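Local coordinates for MYB21 (Trichomonas vaginalis, PDB 3OSG), which binds the MRE-1 promoter element of the ap65-1 gene through its R2R3 Myb domain and probably acts as a transcription factor, at a contact of chain A with DNA. Sequence-based numbering; all coordinates share one arbitrary frame.

A contact of chain A with DNA. Residues 12-14, 51. With nucleotides of chain B.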
loop_
_atom_site.group_PDB
_atom_site.type_symbol
_atom_site.label_atom_id
_atom_site.label_comp_id
_atom_site.label_asym_id
_atom_site.label_seq_id
_atom_site.Cartn_x
_atom_site.Cartn_y
_atom_site.Cartn_z
ATOM N N GLN A 12 -5.605 2.246 13.004
ATOM C CA GLN A 12 -6.770 2.988 12.524
ATOM C C GLN A 12 -6.891 2.813 11.011
ATOM O O GLN A 12 -6.133 3.416 10.247
ATOM C CB GLN A 12 -6.654 4.477 12.908
ATOM C CG GLN A 12 -6.604 4.717 14.423
ATOM C CD GLN A 12 -7.967 4.514 15.086
ATOM O OE1 GLN A 12 -8.995 4.860 14.518
ATOM N NE2 GLN A 12 -7.971 3.972 16.284
ATOM N N LYS A 13 -7.827 1.973 10.579
ATOM C CA LYS A 13 -8.034 1.699 9.156
ATOM C C LYS A 13 -8.801 2.835 8.496
ATOM O O LYS A 13 -9.726 3.377 9.091
ATOM C CB LYS A 13 -8.851 0.413 8.978
ATOM C CG LYS A 13 -8.320 -0.810 9.733
ATOM C CD LYS A 13 -7.248 -1.559 8.942
ATOM C CE LYS A 13 -7.016 -2.942 9.542
ATOM N NZ LYS A 13 -6.406 -3.911 8.579
ATOM N N PHE A 14 -8.436 3.191 7.272
ATOM C CA PHE A 14 -9.228 4.144 6.506
ATOM C C PHE A 14 -10.593 3.550 6.167
ATOM O O PHE A 14 -10.692 2.410 5.710
ATOM C CB PHE A 14 -8.529 4.522 5.208
ATOM C CG PHE A 14 -7.592 5.675 5.345
ATOM C CD1 PHE A 14 -6.406 5.534 6.041
ATOM C CD2 PHE A 14 -7.896 6.899 4.772
ATOM C CE1 PHE A 14 -5.551 6.587 6.169
ATOM C CE2 PHE A 14 -7.054 7.960 4.909
ATOM C CZ PHE A 14 -5.876 7.812 5.607
ATOM N N ARG A 51 -1.738 5.848 2.463
ATOM C CA ARG A 51 -2.996 5.352 1.949
ATOM C C ARG A 51 -3.113 5.629 0.454
ATOM O O ARG A 51 -3.463 4.746 -0.327
ATOM C CB ARG A 51 -4.166 5.960 2.713
ATOM C CG ARG A 51 -5.518 5.358 2.334
ATOM C CD ARG A 51 -5.574 3.845 2.602
ATOM N NE ARG A 51 -6.867 3.304 2.202
ATOM C CZ ARG A 51 -7.154 2.012 2.106
ATOM N NH1 ARG A 51 -6.229 1.100 2.381
ATOM N NH2 ARG A 51 -8.378 1.636 1.736
ATOM P P DA B 5 -3.751 -5.068 2.226
ATOM O OP1 DA B 5 -4.898 -5.375 1.369
ATOM O OP2 DA B 5 -2.410 -4.836 1.646
ATOM O "O5'" DA B 5 -4.145 -3.792 3.107
ATOM C "C5'" DA B 5 -5.342 -3.850 3.854
ATOM C "C4'" DA B 5 -5.254 -2.920 5.039
ATOM O "O4'" DA B 5 -4.307 -3.465 5.995
ATOM C "C3'" DA B 5 -4.741 -1.513 4.721
ATOM O "O3'" DA B 5 -5.362 -0.609 5.618
ATOM C "C2'" DA B 5 -3.248 -1.609 5.005
ATOM C "C1'" DA B 5 -3.211 -2.592 6.168
ATOM N N9 DA B 5 -2.023 -3.444 6.175
ATOM C C8 DA B 5 -1.413 -4.002 5.088
ATOM N N7 DA B 5 -0.358 -4.732 5.377
ATOM C C5 DA B 5 -0.286 -4.676 6.749
ATOM C C6 DA B 5 0.603 -5.266 7.667
ATOM N N6 DA B 5 1.617 -6.051 7.287
ATOM N N1 DA B 5 0.409 -5.026 8.973
ATOM C C2 DA B 5 -0.622 -4.254 9.339
ATOM N N3 DA B 5 -1.524 -3.640 8.556
ATOM C C4 DA B 5 -1.304 -3.889 7.262
ATOM P P DT B 6 -5.004 0.944 5.726
ATOM O OP1 DT B 6 -6.304 1.535 6.122
ATOM O OP2 DT B 6 -4.277 1.419 4.527
ATOM O "O5'" DT B 6 -3.976 1.052 6.946
ATOM C "C5'" DT B 6 -4.403 0.692 8.262
ATOM C "C4'" DT B 6 -3.227 0.657 9.228
ATOM O "O4'" DT B 6 -2.210 -0.209 8.708
ATOM C "C3'" DT B 6 -2.488 1.962 9.515
ATOM O "O3'" DT B 6 -2.674 2.185 10.901
ATOM C "C2'" DT B 6 -1.006 1.700 9.167
ATOM C "C1'" DT B 6 -0.967 0.182 9.255
ATOM N N1 DT B 6 0.029 -0.536 8.418
ATOM C C2 DT B 6 1.022 -1.258 9.029
ATOM O O2 DT B 6 1.151 -1.297 10.231
ATOM N N3 DT B 6 1.875 -1.919 8.187
ATOM C C4 DT B 6 1.833 -1.923 6.817
ATOM O O4 DT B 6 2.650 -2.548 6.168
ATOM C C5 DT B 6 0.772 -1.142 6.210
ATOM C C7 DT B 6 0.629 -1.069 4.708
ATOM C C6 DT B 6 -0.073 -0.494 7.036
HETATM O O HOH W 1 -8.550 0.388 5.293
#
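Phe14 and Arg51 grip the phosphate of DT6 (chain B) through different oxygens. The backbone N of Phe14 donates a hydrogen bond to OP1 of DT6 at 2.9 Å, and the angle of 162° at the hydrogen marks it as nearly straight. Arg51 NH1 meets the other non-bridging oxygen, OP2 of DT6, at 2.9 Å in a hydrogen bond that is also a salt bridge. That bond is bent, with 134° at the hydrogen, and OP2 is tilted out of the guanidinium plane. The methylene CD of Arg51 also comes within 3.4 Å of OP2 of DT6. Water 1 adds a further link to OP1 of DT6, at 2.7 Å, and joins it to the carbonyl O of Phe14; it also sits over one face of the Arg51 guanidinium, offset toward the rim.

Lys13 runs alongside the sugar-phosphate chain. Its bend at chi2 turns CD toward C5' of DT6, 3.7 Å away, while NZ of Lys13 reaches the deoxyribose ring oxygen O4' of DA5 in a weak hydrogen bond of 3.4 Å.

In the second shell, the aromatic ring of Phe14 supports the arginine: CG of Arg51 sits 3.6 Å above the centre of one ring face. With CG anti to the backbone N (chi1 -173°) and a turn at chi2, the arginine passes over this ring before extending to the phosphate. All these contacts are to sugar and phosphate, which favours anchoring over base reading. Gln12 to Phe14 form an extended stretch leading into helix 16-29, and Arg51 projects from helix 45-56, a recognition helix of the helix-turn-helix-like fold of the R2R3 Myb domain.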